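Local coordinates for protein putative enoyl-CoA hydratase/isomerase (Acinetobacter baumannii, PDB 3FDU) that probably acts as an enoyl-CoA hydratase or isomerase of the crotonase superfamily, working on the double bond of acyl-CoA thioesters, at residues A[71-76]-A[241-246]; A[143-149]-A[224-228]. The protein carries 4 engineered substitutions. One frame throughout, in Å; residues are numbered along the deposited sequence.

Contact 1 of 2, residues A[71-76]-A[241-246]; sequences FMGFVQ and MLEAVQ
A Met-aromatic contact at one end of an apolar helix-helix interface joins helix 68-76 to helix 239-248, the last modelled helix of the chain. Both segments are helical. Their axes approach to 9.7 Å, with N-to-C directions 131° apart and a signed crossing angle of -131°, so the helices run obliquely antiparallel. The CA atoms of M72 and V245 lie 6.2 Å apart, and those of V75 and L242 lie 6.3 Å apart. This register makes F71, M72, V75 and Q76 face M241, L242 and V245.

V75 and V245 both direct their CA-to-CB bonds toward the partner helix. V75 CG1 meets V245 CG2 at 3.9 Å and L242 CA also at 3.9 Å, while V75 CG2 lies 3.8 Å from M241 CG. M72 CB packs on V245 CG1 at 3.6 Å. The chi angles of M241 (t, p, p) fold its thioether back so that SD reaches F71 CE2 at 4.1 Å; the sulfur sits at the ring edge, 5.3 Å from the centroid and 77° off the normal. On the exposed side, Q76 (chi1 m, chi2 t) curls over its own helix: NE2 donates to M72 O at 3.0 Å. Q76 CG lies 3.9 Å from L242 CD1, and the amide, turned back to M72 O, puts Q76 NE2 3.8 Å from V245 CG1.

The seam buries 351 Å² in all and illustrates how helices cross when i, i+1, i+4 apolar faces meet, here joining the C-terminal helix 239-248 to helix 68-76 at the periphery of a crotonase-family subunit.

Contact 2 of 2, residues A[143-149]-A[224-228]; sequences PEGGASQ and CIDHE
This is a buried polar contact in which a carboxylate from the long, penultimate helix 218-236 meets the loop leading into helix 147-155. The loop forms a type I' beta turn from E144 to A147, with G145 at phi/psi 68/14 and G146 at 81/12; its closing bond, A147 N to E144 O, is weak at 3.3 Å. G146 then takes the N-cap position of helix 147-155. The positive phi values suit glycine. A CB at G146 would be jammed against the preceding carbonyl O and lie only 3.4 Å from I225 CG1; with none present, the CA atoms of G146 and I225 come within 4.6 Å.

E228, with chi1 m and chi2 t, extends its CA-to-CB bond toward the loop and divides its oxygens between two parts of the helix start. OE1 accepts G146 N at 2.7 Å. OE2 accepts S148 N at 2.9 Å and also S148 OG at a very short 2.4 Å, S148 having chi1 p. Two waters extend the network: one donates to P143 O (2.6 Å) and E228 O (2.9 Å), the other to I225 O (2.8 Å) and E228 OE1 (2.9 Å), while accepting a weak bond from G145 N (2.9 Å). C224 SG packs beside the turn, 3.8 Å from G146 CA and also 3.8 Å from Q149 NE2. A second subunit packs alongside, with its T210 on P143 and its L213 on S148.

The arrangement is that of a buried carboxylate on one helix accepting backbone amides, here of G146 and S148, where a Gly-Gly type I' turn runs into another.

The two contacts use different means to hold the C-terminal helices against the rest of the subunit: an apolar seam in contact 1, a carboxylate and water network in contact 2. Their centres are 22 Å apart and their nearest atoms about 8 Å, so they do not touch. Helix 218-236, which supplies E228, is followed directly in the chain by helix 239-248, and F74 of segment 71-76 also packs on M233 and V236 of the former. A glycerol, probably from the crystallisation liquor, lies about 4 Å from the side chain of F71, and a glycerol lies about 5 Å from that of E144; such molecules often mark pockets.

Contact 1 of 2, residues A[71-76]-A[241-246]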
loop_
_atom_site.group_PDB
_atom_site.type_symbol
_atom_site.label_atom_id
_atom_site.label_comp_id
_atom_site.label_asym_id
_atom_site.label_seq_id
_atom_site.Cartn_x
_atom_site.Cartn_y
_atom_site.Cartn_z
ATOM N N PHE A 71 9.033 -29.331 -13.311
ATOM C CA PHE A 71 10.011 -28.273 -13.306
ATOM C C PHE A 71 11.415 -28.788 -13.675
ATOM O O PHE A 71 12.192 -28.103 -14.316
ATOM C CB PHE A 71 10.076 -27.591 -11.947
ATOM C CG PHE A 71 11.050 -26.448 -11.903
ATOM C CD1 PHE A 71 10.873 -25.338 -12.737
ATOM C CD2 PHE A 71 12.150 -26.483 -11.066
ATOM C CE1 PHE A 71 11.771 -24.285 -12.712
ATOM C CE2 PHE A 71 13.075 -25.400 -11.035
ATOM C CZ PHE A 71 12.885 -24.314 -11.853
ATOM N N MET A 72 11.756 -29.980 -13.214
ATOM C CA MET A 72 13.074 -30.455 -13.463
ATOM C C MET A 72 13.239 -30.915 -14.916
ATOM O O MET A 72 14.305 -30.752 -15.496
ATOM C CB MET A 72 13.449 -31.528 -12.443
ATOM C CG MET A 72 13.666 -30.843 -11.105
ATOM S SD MET A 72 14.420 -31.888 -9.936
ATOM C CE MET A 72 14.682 -30.739 -8.612
ATOM N N GLY A 73 12.173 -31.433 -15.507
ATOM C CA GLY A 73 12.211 -31.751 -16.927
ATOM C C GLY A 73 12.344 -30.454 -17.715
ATOM O O GLY A 73 13.063 -30.384 -18.715
ATOM N N PHE A 74 11.648 -29.419 -17.259
ATOM C CA PHE A 74 11.680 -28.111 -17.912
ATOM C C PHE A 74 13.066 -27.451 -17.899
ATOM O O PHE A 74 13.525 -26.915 -18.941
ATOM C CB PHE A 74 10.607 -27.181 -17.310
ATOM C CG PHE A 74 10.372 -25.915 -18.093
ATOM C CD1 PHE A 74 9.392 -25.864 -19.092
ATOM C CD2 PHE A 74 11.075 -24.760 -17.790
ATOM C CE1 PHE A 74 9.130 -24.670 -19.796
ATOM C CE2 PHE A 74 10.833 -23.564 -18.483
ATOM C CZ PHE A 74 9.846 -23.514 -19.481
ATOM N N VAL A 75 13.732 -27.481 -16.745
ATOM C CA VAL A 75 15.038 -26.850 -16.615
ATOM C C VAL A 75 16.035 -27.503 -17.633
ATOM O O VAL A 75 16.901 -26.822 -18.215
ATOM C CB VAL A 75 15.600 -26.983 -15.182
ATOM C CG1 VAL A 75 17.156 -26.771 -15.186
ATOM C CG2 VAL A 75 14.895 -26.000 -14.205
ATOM N N GLN A 76 15.895 -28.804 -17.844
ATOM C CA GLN A 76 16.732 -29.525 -18.794
ATOM C C GLN A 76 16.336 -29.386 -20.273
ATOM O O GLN A 76 17.110 -29.749 -21.150
ATOM C CB GLN A 76 16.817 -30.992 -18.403
ATOM C CG GLN A 76 17.408 -31.186 -17.011
ATOM C CD GLN A 76 17.347 -32.634 -16.559
ATOM O OE1 GLN A 76 18.262 -33.401 -16.836
ATOM N NE2 GLN A 76 16.282 -33.009 -15.868
ATOM N N MET A 241 21.470 -23.578 -11.976
ATOM C CA MET A 241 20.190 -24.279 -11.831
ATOM C C MET A 241 20.276 -25.662 -12.488
ATOM O O MET A 241 19.859 -26.679 -11.915
ATOM C CB MET A 241 19.030 -23.460 -12.463
ATOM C CG MET A 241 17.628 -24.102 -12.322
ATOM S SD MET A 241 16.965 -24.224 -10.561
ATOM C CE MET A 241 16.698 -22.538 -10.310
ATOM N N LEU A 242 20.778 -25.704 -13.728
ATOM C CA LEU A 242 20.981 -26.977 -14.410
ATOM C C LEU A 242 21.866 -27.995 -13.601
ATOM O O LEU A 242 21.532 -29.169 -13.533
ATOM C CB LEU A 242 21.603 -26.748 -15.805
ATOM C CG LEU A 242 21.813 -28.023 -16.642
ATOM C CD1 LEU A 242 20.492 -28.768 -16.903
ATOM C CD2 LEU A 242 22.474 -27.658 -18.057
ATOM N N GLU A 243 22.972 -27.547 -13.019
ATOM C CA GLU A 243 23.870 -28.426 -12.231
ATOM C C GLU A 243 23.108 -28.992 -11.059
ATOM O O GLU A 243 23.153 -30.201 -10.782
ATOM C CB GLU A 243 25.042 -27.639 -11.637
ATOM C CG GLU A 243 25.959 -26.980 -12.648
ATOM C CD GLU A 243 27.285 -27.720 -12.857
ATOM O OE1 GLU A 243 27.284 -28.839 -13.425
ATOM O OE2 GLU A 243 28.338 -27.156 -12.476
ATOM N N ALA A 244 22.379 -28.111 -10.369
ATOM C CA ALA A 244 21.601 -28.563 -9.214
ATOM C C ALA A 244 20.502 -29.556 -9.607
ATOM O O ALA A 244 20.300 -30.568 -8.934
ATOM C CB ALA A 244 21.069 -27.389 -8.464
ATOM N N VAL A 245 19.831 -29.348 -10.737
ATOM C CA VAL A 245 18.815 -30.295 -11.128
ATOM C C VAL A 245 19.461 -31.624 -11.552
ATOM O O VAL A 245 18.996 -32.736 -11.195
ATOM C CB VAL A 245 17.868 -29.749 -12.264
ATOM C CG1 VAL A 245 16.997 -30.861 -12.779
ATOM C CG2 VAL A 245 16.988 -28.560 -11.742
ATOM N N GLN A 246 20.563 -31.516 -12.283
ATOM C CA GLN A 246 21.252 -32.709 -12.753
ATOM C C GLN A 246 21.650 -33.605 -11.543
ATOM O O GLN A 246 21.379 -34.823 -11.521
ATOM C CB GLN A 246 22.442 -32.292 -13.592
ATOM C CG GLN A 246 22.052 -31.894 -15.010
ATOM C CD GLN A 246 23.220 -31.365 -15.779
ATOM O OE1 GLN A 246 24.135 -30.762 -15.209
ATOM N NE2 GLN A 246 23.219 -31.597 -17.081
#

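Contact 2 of 2, residues A[143-149]-A[224-228]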
loop_
_atom_site.group_PDB
_atom_site.type_symbol
_atom_site.label_atom_id
_atom_site.label_comp_id
_atom_site.label_asym_id
_atom_site.label_seq_id
_atom_site.Cartn_x
_atom_site.Cartn_y
_atom_site.Cartn_z
ATOM N N PRO A 143 10.834 -12.989 -9.063
ATOM C CA PRO A 143 9.359 -12.842 -8.911
ATOM C C PRO A 143 8.548 -13.277 -10.144
ATOM O O PRO A 143 9.079 -13.235 -11.280
ATOM C CB PRO A 143 9.199 -11.317 -8.729
ATOM C CG PRO A 143 10.515 -10.936 -7.959
ATOM C CD PRO A 143 11.574 -11.767 -8.682
ATOM N N GLU A 144 7.280 -13.692 -9.954
ATOM C CA GLU A 144 6.348 -13.773 -11.095
ATOM C C GLU A 144 4.961 -13.243 -10.743
ATOM O O GLU A 144 4.715 -12.862 -9.602
ATOM C CB GLU A 144 6.258 -15.189 -11.724
ATOM C CG GLU A 144 6.298 -16.361 -10.748
ATOM C CD GLU A 144 5.424 -17.550 -11.203
ATOM O OE1 GLU A 144 5.821 -18.253 -12.171
ATOM O OE2 GLU A 144 4.383 -17.828 -10.553
ATOM N N GLY A 145 4.071 -13.191 -11.723
ATOM C CA GLY A 145 2.723 -12.657 -11.514
ATOM C C GLY A 145 2.635 -11.163 -11.241
ATOM O O GLY A 145 1.605 -10.660 -10.792
ATOM N N GLY A 146 3.716 -10.433 -11.491
ATOM C CA GLY A 146 3.700 -9.002 -11.288
ATOM C C GLY A 146 3.916 -8.642 -9.841
ATOM O O GLY A 146 3.738 -7.491 -9.465
ATOM N N ALA A 147 4.320 -9.625 -9.029
ATOM C CA ALA A 147 4.410 -9.450 -7.593
ATOM C C ALA A 147 5.461 -8.427 -7.194
ATOM O O ALA A 147 5.311 -7.754 -6.158
ATOM C CB ALA A 147 4.708 -10.817 -6.902
ATOM N N SER A 148 6.523 -8.288 -7.995
ATOM C CA SER A 148 7.501 -7.232 -7.695
ATOM C C SER A 148 6.847 -5.861 -7.610
ATOM O O SER A 148 7.368 -4.987 -6.929
ATOM C CB SER A 148 8.667 -7.183 -8.704
ATOM O OG SER A 148 8.162 -6.976 -10.019
ATOM N N GLN A 149 5.712 -5.667 -8.271
ATOM C CA GLN A 149 4.990 -4.405 -8.160
ATOM C C GLN A 149 3.660 -4.524 -7.416
ATOM O O GLN A 149 3.391 -3.703 -6.542
ATOM C CB GLN A 149 4.781 -3.724 -9.559
ATOM C CG GLN A 149 6.099 -3.231 -10.157
ATOM C CD GLN A 149 5.904 -2.521 -11.514
ATOM O OE1 GLN A 149 4.853 -1.964 -11.772
ATOM N NE2 GLN A 149 6.921 -2.569 -12.364
ATOM N N CYS A 224 4.490 -5.644 -16.727
ATOM C CA CYS A 224 5.283 -6.078 -15.565
ATOM C C CYS A 224 5.379 -7.609 -15.531
ATOM O O CYS A 224 6.474 -8.164 -15.381
ATOM C CB CYS A 224 4.680 -5.545 -14.266
ATOM S SG CYS A 224 5.591 -6.080 -12.762
ATOM N N ILE A 225 4.249 -8.300 -15.693
ATOM C CA ILE A 225 4.279 -9.768 -15.782
ATOM C C ILE A 225 5.294 -10.286 -16.838
ATOM O O ILE A 225 6.080 -11.196 -16.572
ATOM C CB ILE A 225 2.855 -10.321 -16.022
ATOM C CG1 ILE A 225 2.037 -10.058 -14.735
ATOM C CG2 ILE A 225 2.859 -11.895 -16.383
ATOM C CD1 ILE A 225 0.494 -10.251 -14.895
ATOM N N ASP A 226 5.292 -9.647 -18.007
ATOM C CA ASP A 226 6.138 -10.078 -19.156
ATOM C C ASP A 226 7.611 -9.812 -18.889
ATOM O O ASP A 226 8.456 -10.618 -19.219
ATOM C CB ASP A 226 5.685 -9.412 -20.463
ATOM C CG ASP A 226 4.387 -10.051 -21.050
ATOM O OD1 ASP A 226 4.002 -11.206 -20.744
ATOM O OD2 ASP A 226 3.734 -9.397 -21.871
ATOM N N HIS A 227 7.917 -8.692 -18.263
ATOM C CA HIS A 227 9.315 -8.349 -18.062
ATOM C C HIS A 227 9.862 -9.210 -16.897
ATOM O O HIS A 227 11.014 -9.647 -16.901
ATOM C CB HIS A 227 9.468 -6.855 -17.757
ATOM C CG HIS A 227 10.815 -6.506 -17.221
ATOM N ND1 HIS A 227 11.983 -6.806 -17.904
ATOM C CD2 HIS A 227 11.195 -5.955 -16.039
ATOM C CE1 HIS A 227 13.021 -6.419 -17.187
ATOM N NE2 HIS A 227 12.573 -5.899 -16.050
ATOM N N GLU A 228 9.024 -9.454 -15.897
ATOM C CA GLU A 228 9.392 -10.437 -14.860
ATOM C C GLU A 228 9.683 -11.797 -15.494
ATOM O O GLU A 228 10.654 -12.481 -15.107
ATOM C CB GLU A 228 8.265 -10.619 -13.848
ATOM C CG GLU A 228 8.216 -9.519 -12.785
ATOM C CD GLU A 228 7.152 -9.813 -11.697
ATOM O OE1 GLU A 228 6.394 -10.803 -11.876
ATOM O OE2 GLU A 228 7.090 -9.055 -10.686
HETATM O O HOH W 1 11.306 -12.289 -12.251
HETATM O O HOH W 2 5.505 -12.430 -14.097
#